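Local coordinates for protein putative D-tyrosyl-tRNA(Tyr) deacylase 2 (Leishmania major, PDB 1TC5) that may hydrolyse D-tyrosyl-tRNA(Tyr) to D-tyrosine and free tRNA, a possible defence against D-tyrosine, and forms a homodimer, at residues Asp19-Arg33 against Gly154-Asn166. Numbering follows the deposited sequence.
Sequences DQGHLLVNNVDKYVR and GDAPKAEGWIKYN
Arg33 lays its guanidinium against Ile163, whose CG2 sits 3.5 Å above the plane over one face, toward the rim. Here the three-stranded antiparallel sheet of this DTD-family fold, in which strand 20-24 lies between strands 31-34 and 180-184, meets the irregular loop leading to strand 169-171. The guanidinium is held by main-chain carbonyls: NH1 and NH2 grip Gly161 O end-on, at 3.0 and 2.9 Å, nearly in the guanidinium plane. NH1 also donates to Lys158 O at 2.6 Å, tilted out of that plane. These three bonds hold the loop against the arginine tip and fix the guanidinium's rotation. A bend at chi3 (64°) turns the tip into the loop, while Ile163 CD1 packs on Arg33 CB and NE. Within the loop, Lys158 NZ donates to Trp162 O and Glu160 O.

Beside Arg33, the Gln20 amide pairs with the Ile163 backbone as a strand neighbour would: OE1 accepts from Ile163 N (2.9 Å, 164°) and NE2 donates to Ile163 O in the carbonyl plane. The second N-H of NE2 goes to Asp19 O, securing the amide at the classic beta bulge that Asp19 and Gln20 form opposite Glu183. Trp162 crosses Gln20 at about a right angle, its CD1 3.7 Å from Gln20 NE2 and CD and the planes 16° apart; a water accepts from Trp162 NE1 at 3.0 Å and donates to Asp19 OD1.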
loop_
_atom_site.group_PDB
_atom_site.type_symbol
_atom_site.label_atom_id
_atom_site.label_comp_id
_atom_site.label_asym_id
_atom_site.label_seq_id
_atom_site.Cartn_x
_atom_site.Cartn_y
_atom_site.Cartn_z
ATOM N N ASP A 19 2.014 -11.920 2.966
ATOM C CA ASP A 19 1.866 -13.294 3.441
ATOM C C ASP A 19 0.839 -14.051 2.597
ATOM O O ASP A 19 1.114 -15.159 2.124
ATOM C CB ASP A 19 1.414 -13.344 4.899
ATOM C CG ASP A 19 1.500 -14.731 5.469
ATOM O OD1 ASP A 19 2.637 -15.213 5.550
ATOM O OD2 ASP A 19 0.515 -15.430 5.817
ATOM N N GLN A 20 -0.337 -13.438 2.425
ATOM C CA GLN A 20 -1.393 -13.949 1.549
ATOM C C GLN A 20 -2.035 -12.792 0.762
ATOM O O GLN A 20 -2.205 -11.699 1.275
ATOM C CB GLN A 20 -2.521 -14.631 2.347
ATOM C CG GLN A 20 -2.136 -15.827 3.217
ATOM C CD GLN A 20 -1.903 -17.097 2.430
ATOM O OE1 GLN A 20 -2.841 -17.872 2.164
ATOM N NE2 GLN A 20 -0.649 -17.324 2.055
ATOM N N GLY A 21 -2.420 -13.061 -0.479
ATOM C CA GLY A 21 -3.233 -12.132 -1.246
ATOM C C GLY A 21 -4.314 -12.787 -2.088
ATOM O O GLY A 21 -4.157 -13.909 -2.566
ATOM N N HIS A 22 -5.420 -12.060 -2.234
ATOM C CA HIS A 22 -6.524 -12.363 -3.146
ATOM C C HIS A 22 -6.815 -11.122 -3.996
ATOM O O HIS A 22 -7.093 -10.047 -3.460
ATOM C CB HIS A 22 -7.817 -12.758 -2.399
ATOM C CG HIS A 22 -7.591 -13.705 -1.274
ATOM N ND1 HIS A 22 -7.443 -15.062 -1.463
ATOM C CD2 HIS A 22 -7.471 -13.492 0.060
ATOM C CE1 HIS A 22 -7.232 -15.642 -0.292
ATOM N NE2 HIS A 22 -7.249 -14.715 0.647
ATOM N N LEU A 23 -6.767 -11.281 -5.314
ATOM C CA LEU A 23 -6.983 -10.183 -6.236
ATOM C C LEU A 23 -8.147 -10.507 -7.188
ATOM O O LEU A 23 -8.158 -11.520 -7.844
ATOM C CB LEU A 23 -5.685 -9.865 -7.009
ATOM C CG LEU A 23 -5.737 -8.684 -7.993
ATOM C CD1 LEU A 23 -6.020 -7.401 -7.281
ATOM C CD2 LEU A 23 -4.436 -8.570 -8.801
ATOM N N LEU A 24 -9.115 -9.607 -7.244
ATOM C CA LEU A 24 -10.272 -9.716 -8.107
ATOM C C LEU A 24 -9.871 -9.421 -9.551
ATOM O O LEU A 24 -9.291 -8.366 -9.853
ATOM C CB LEU A 24 -11.332 -8.727 -7.650
ATOM C CG LEU A 24 -12.696 -8.750 -8.332
ATOM C CD1 LEU A 24 -13.519 -9.960 -7.873
ATOM C CD2 LEU A 24 -13.416 -7.466 -8.033
ATOM N N VAL A 25 -10.191 -10.357 -10.448
ATOM C CA VAL A 25 -9.745 -10.266 -11.841
ATOM C C VAL A 25 -10.855 -10.064 -12.883
ATOM O O VAL A 25 -10.543 -9.739 -14.018
ATOM C CB VAL A 25 -8.900 -11.493 -12.245
ATOM C CG1 VAL A 25 -7.596 -11.510 -11.435
ATOM C CG2 VAL A 25 -9.691 -12.789 -12.073
ATOM N N ASN A 26 -12.122 -10.257 -12.520
ATOM C CA ASN A 26 -13.236 -10.094 -13.478
ATOM C C ASN A 26 -14.267 -8.997 -13.115
ATOM O O ASN A 26 -15.366 -8.956 -13.652
ATOM C CB ASN A 26 -13.949 -11.438 -13.737
ATOM C CG ASN A 26 -14.756 -11.924 -12.547
ATOM O OD1 ASN A 26 -14.680 -11.361 -11.477
ATOM N ND2 ASN A 26 -15.527 -12.997 -12.736
ATOM N N ASN A 27 -13.921 -8.135 -12.180
ATOM C CA ASN A 27 -14.810 -7.056 -11.702
ATOM C C ASN A 27 -16.043 -7.545 -10.909
ATOM O O ASN A 27 -16.871 -6.741 -10.495
ATOM C CB ASN A 27 -15.270 -6.122 -12.841
ATOM C CG ASN A 27 -14.243 -5.100 -13.192
ATOM O OD1 ASN A 27 -13.336 -4.811 -12.402
ATOM N ND2 ASN A 27 -14.385 -4.514 -14.364
ATOM N N VAL A 28 -16.141 -8.849 -10.671
ATOM C CA VAL A 28 -17.332 -9.406 -10.046
ATOM C C VAL A 28 -16.956 -10.215 -8.813
ATOM O O VAL A 28 -16.974 -9.678 -7.705
ATOM C CB VAL A 28 -18.198 -10.198 -11.052
ATOM C CG1 VAL A 28 -19.465 -10.730 -10.371
ATOM C CG2 VAL A 28 -18.563 -9.316 -12.247
ATOM N N ASP A 29 -16.585 -11.478 -8.983
ATOM C CA ASP A 29 -16.322 -12.334 -7.818
ATOM C C ASP A 29 -15.241 -13.410 -7.999
ATOM O O ASP A 29 -15.088 -14.264 -7.151
ATOM C CB ASP A 29 -17.634 -12.915 -7.259
ATOM C CG ASP A 29 -18.240 -13.979 -8.143
ATOM O OD1 ASP A 29 -18.091 -13.916 -9.381
ATOM O OD2 ASP A 29 -18.908 -14.912 -7.673
ATOM N N LYS A 30 -14.476 -13.351 -9.079
ATOM C CA LYS A 30 -13.391 -14.294 -9.299
ATOM C C LYS A 30 -12.088 -13.666 -8.741
ATOM O O LYS A 30 -11.657 -12.605 -9.187
ATOM C CB LYS A 30 -13.281 -14.666 -10.788
ATOM C CG LYS A 30 -12.275 -15.791 -11.080
ATOM C CD LYS A 30 -12.221 -16.120 -12.592
ATOM C CE LYS A 30 -11.444 -17.409 -12.905
ATOM N NZ LYS A 30 -9.966 -17.230 -12.861
ATOM N N TYR A 31 -11.508 -14.325 -7.741
ATOM C CA TYR A 31 -10.242 -13.930 -7.149
ATOM C C TYR A 31 -9.161 -14.941 -7.468
ATOM O O TYR A 31 -9.395 -16.148 -7.422
ATOM C CB TYR A 31 -10.374 -13.820 -5.639
ATOM C CG TYR A 31 -11.291 -12.722 -5.187
ATOM C CD1 TYR A 31 -12.673 -12.924 -5.115
ATOM C CD2 TYR A 31 -10.779 -11.481 -4.804
ATOM C CE1 TYR A 31 -13.531 -11.908 -4.696
ATOM C CE2 TYR A 31 -11.615 -10.463 -4.386
ATOM C CZ TYR A 31 -13.001 -10.683 -4.336
ATOM O OH TYR A 31 -13.828 -9.669 -3.913
ATOM N N VAL A 32 -7.969 -14.427 -7.775
ATOM C CA VAL A 32 -6.768 -15.245 -7.916
ATOM C C VAL A 32 -5.875 -15.019 -6.688
ATOM O O VAL A 32 -5.850 -13.915 -6.081
ATOM C CB VAL A 32 -6.012 -14.927 -9.221
ATOM C CG1 VAL A 32 -6.871 -15.269 -10.405
ATOM C CG2 VAL A 32 -5.610 -13.450 -9.309
ATOM N N ARG A 33 -5.134 -16.058 -6.331
ATOM C CA ARG A 33 -4.449 -16.100 -5.064
ATOM C C ARG A 33 -2.939 -16.121 -5.191
ATOM O O ARG A 33 -2.369 -16.718 -6.132
ATOM C CB ARG A 33 -4.904 -17.340 -4.310
ATOM C CG ARG A 33 -6.372 -17.290 -3.920
ATOM C CD ARG A 33 -6.705 -18.321 -2.875
ATOM N NE ARG A 33 -5.977 -18.027 -1.643
ATOM C CZ ARG A 33 -6.020 -18.755 -0.539
ATOM N NH1 ARG A 33 -6.773 -19.844 -0.482
ATOM N NH2 ARG A 33 -5.323 -18.378 0.519
ATOM N N GLY A 154 -8.802 -26.730 -12.089
ATOM C CA GLY A 154 -8.562 -27.779 -11.111
ATOM C C GLY A 154 -7.186 -27.748 -10.467
ATOM O O GLY A 154 -6.982 -28.374 -9.426
ATOM N N ASP A 155 -6.236 -27.052 -11.095
ATOM C CA ASP A 155 -4.919 -26.784 -10.495
ATOM C C ASP A 155 -4.875 -25.514 -9.655
ATOM O O ASP A 155 -3.867 -25.253 -8.987
ATOM C CB ASP A 155 -3.847 -26.619 -11.585
ATOM C CG ASP A 155 -3.537 -27.901 -12.307
ATOM O OD1 ASP A 155 -2.986 -28.819 -11.659
ATOM O OD2 ASP A 155 -3.791 -28.070 -13.519
ATOM N N ALA A 156 -5.927 -24.700 -9.707
ATOM C CA ALA A 156 -5.940 -23.456 -8.933
ATOM C C ALA A 156 -5.883 -23.799 -7.441
ATOM O O ALA A 156 -6.427 -24.821 -7.020
ATOM C CB ALA A 156 -7.171 -22.617 -9.259
ATOM N N PRO A 157 -5.193 -22.980 -6.649
ATOM C CA PRO A 157 -5.222 -23.134 -5.188
ATOM C C PRO A 157 -6.654 -23.176 -4.650
ATOM O O PRO A 157 -7.579 -22.664 -5.295
ATOM C CB PRO A 157 -4.527 -21.857 -4.673
ATOM C CG PRO A 157 -3.714 -21.341 -5.813
ATOM C CD PRO A 157 -4.318 -21.875 -7.079
ATOM N N LYS A 158 -6.832 -23.765 -3.472
ATOM C CA LYS A 158 -8.136 -23.726 -2.814
ATOM C C LYS A 158 -8.543 -22.277 -2.538
ATOM O O LYS A 158 -7.699 -21.399 -2.369
ATOM C CB LYS A 158 -8.180 -24.586 -1.540
ATOM C CG LYS A 158 -7.178 -24.242 -0.458
ATOM C CD LYS A 158 -7.422 -25.122 0.766
ATOM C CE LYS A 158 -6.213 -25.138 1.686
ATOM N NZ LYS A 158 -5.820 -23.758 2.076
ATOM N N ALA A 159 -9.845 -22.040 -2.513
ATOM C CA ALA A 159 -10.393 -20.685 -2.480
ATOM C C ALA A 159 -10.207 -19.983 -1.135
ATOM O O ALA A 159 -10.111 -18.740 -1.088
ATOM C CB ALA A 159 -11.867 -20.703 -2.878
ATOM N N GLU A 160 -10.172 -20.759 -0.051
ATOM C CA GLU A 160 -10.040 -20.211 1.312
ATOM C C GLU A 160 -8.984 -20.983 2.120
ATOM O O GLU A 160 -8.629 -22.125 1.764
ATOM C CB GLU A 160 -11.395 -20.238 2.045
ATOM C CG GLU A 160 -12.265 -19.001 1.800
ATOM C CD GLU A 160 -13.713 -19.326 1.450
ATOM O OE1 GLU A 160 -14.201 -20.405 1.849
ATOM O OE2 GLU A 160 -14.370 -18.498 0.768
ATOM N N GLY A 161 -8.492 -20.381 3.211
ATOM C CA GLY A 161 -7.494 -21.046 4.044
ATOM C C GLY A 161 -6.100 -20.782 3.504
ATOM O O GLY A 161 -5.932 -20.532 2.304
ATOM N N TRP A 162 -5.106 -20.839 4.390
ATOM C CA TRP A 162 -3.718 -20.536 4.050
ATOM C C TRP A 162 -3.225 -21.392 2.895
ATOM O O TRP A 162 -3.514 -22.590 2.835
ATOM C CB TRP A 162 -2.824 -20.768 5.262
ATOM C CG TRP A 162 -1.351 -20.440 5.038
ATOM C CD1 TRP A 162 -0.730 -19.234 5.216
ATOM C CD2 TRP A 162 -0.332 -21.357 4.619
ATOM N NE1 TRP A 162 0.610 -19.348 4.925
ATOM C CE2 TRP A 162 0.876 -20.641 4.546
ATOM C CE3 TRP A 162 -0.331 -22.719 4.266
ATOM C CZ2 TRP A 162 2.083 -21.241 4.166
ATOM C CZ3 TRP A 162 0.855 -23.311 3.886
ATOM C CH2 TRP A 162 2.051 -22.572 3.836
ATOM N N ILE A 163 -2.497 -20.765 1.967
ATOM C CA ILE A 163 -1.780 -21.494 0.911
ATOM C C ILE A 163 -0.305 -21.137 0.917
ATOM O O ILE A 163 0.103 -19.999 1.259
ATOM C CB ILE A 163 -2.332 -21.254 -0.534
ATOM C CG1 ILE A 163 -2.275 -19.777 -0.938
ATOM C CG2 ILE A 163 -3.730 -21.849 -0.688
ATOM C CD1 ILE A 163 -2.555 -19.578 -2.405
ATOM N N LYS A 164 0.485 -22.129 0.532
ATOM C CA LYS A 164 1.920 -22.001 0.420
ATOM C C LYS A 164 2.215 -21.206 -0.835
ATOM O O LYS A 164 1.448 -21.258 -1.775
ATOM C CB LYS A 164 2.575 -23.385 0.317
ATOM C CG LYS A 164 4.107 -23.361 0.516
ATOM C CD LYS A 164 4.732 -24.745 0.307
ATOM C CE LYS A 164 6.251 -24.635 0.117
ATOM N NZ LYS A 164 6.960 -25.940 0.234
ATOM N N TYR A 165 3.294 -20.427 -0.806
ATOM C CA TYR A 165 3.890 -19.829 -1.995
ATOM C C TYR A 165 4.252 -20.951 -2.986
ATOM O O TYR A 165 4.385 -22.126 -2.594
ATOM C CB TYR A 165 5.151 -19.027 -1.607
ATOM C CG TYR A 165 6.111 -19.832 -0.740
ATOM C CD1 TYR A 165 7.020 -20.717 -1.318
ATOM C CD2 TYR A 165 6.082 -19.731 0.642
ATOM C CE1 TYR A 165 7.872 -21.482 -0.548
ATOM C CE2 TYR A 165 6.947 -20.491 1.434
ATOM C CZ TYR A 165 7.827 -21.379 0.818
ATOM O OH TYR A 165 8.692 -22.137 1.568
ATOM N N ASN A 166 4.400 -20.601 -4.264
ATOM C CA ASN A 166 4.718 -21.578 -5.313
ATOM C C ASN A 166 5.279 -20.921 -6.587
ATOM O O ASN A 166 4.904 -21.254 -7.700
ATOM C CB ASN A 166 3.503 -22.451 -5.656
ATOM C CG ASN A 166 3.878 -23.675 -6.488
ATOM O OD1 ASN A 166 3.092 -24.150 -7.328
ATOM N ND2 ASN A 166 5.086 -24.175 -6.278
HETATM O O HOH W 1 3.081 -17.732 4.397
#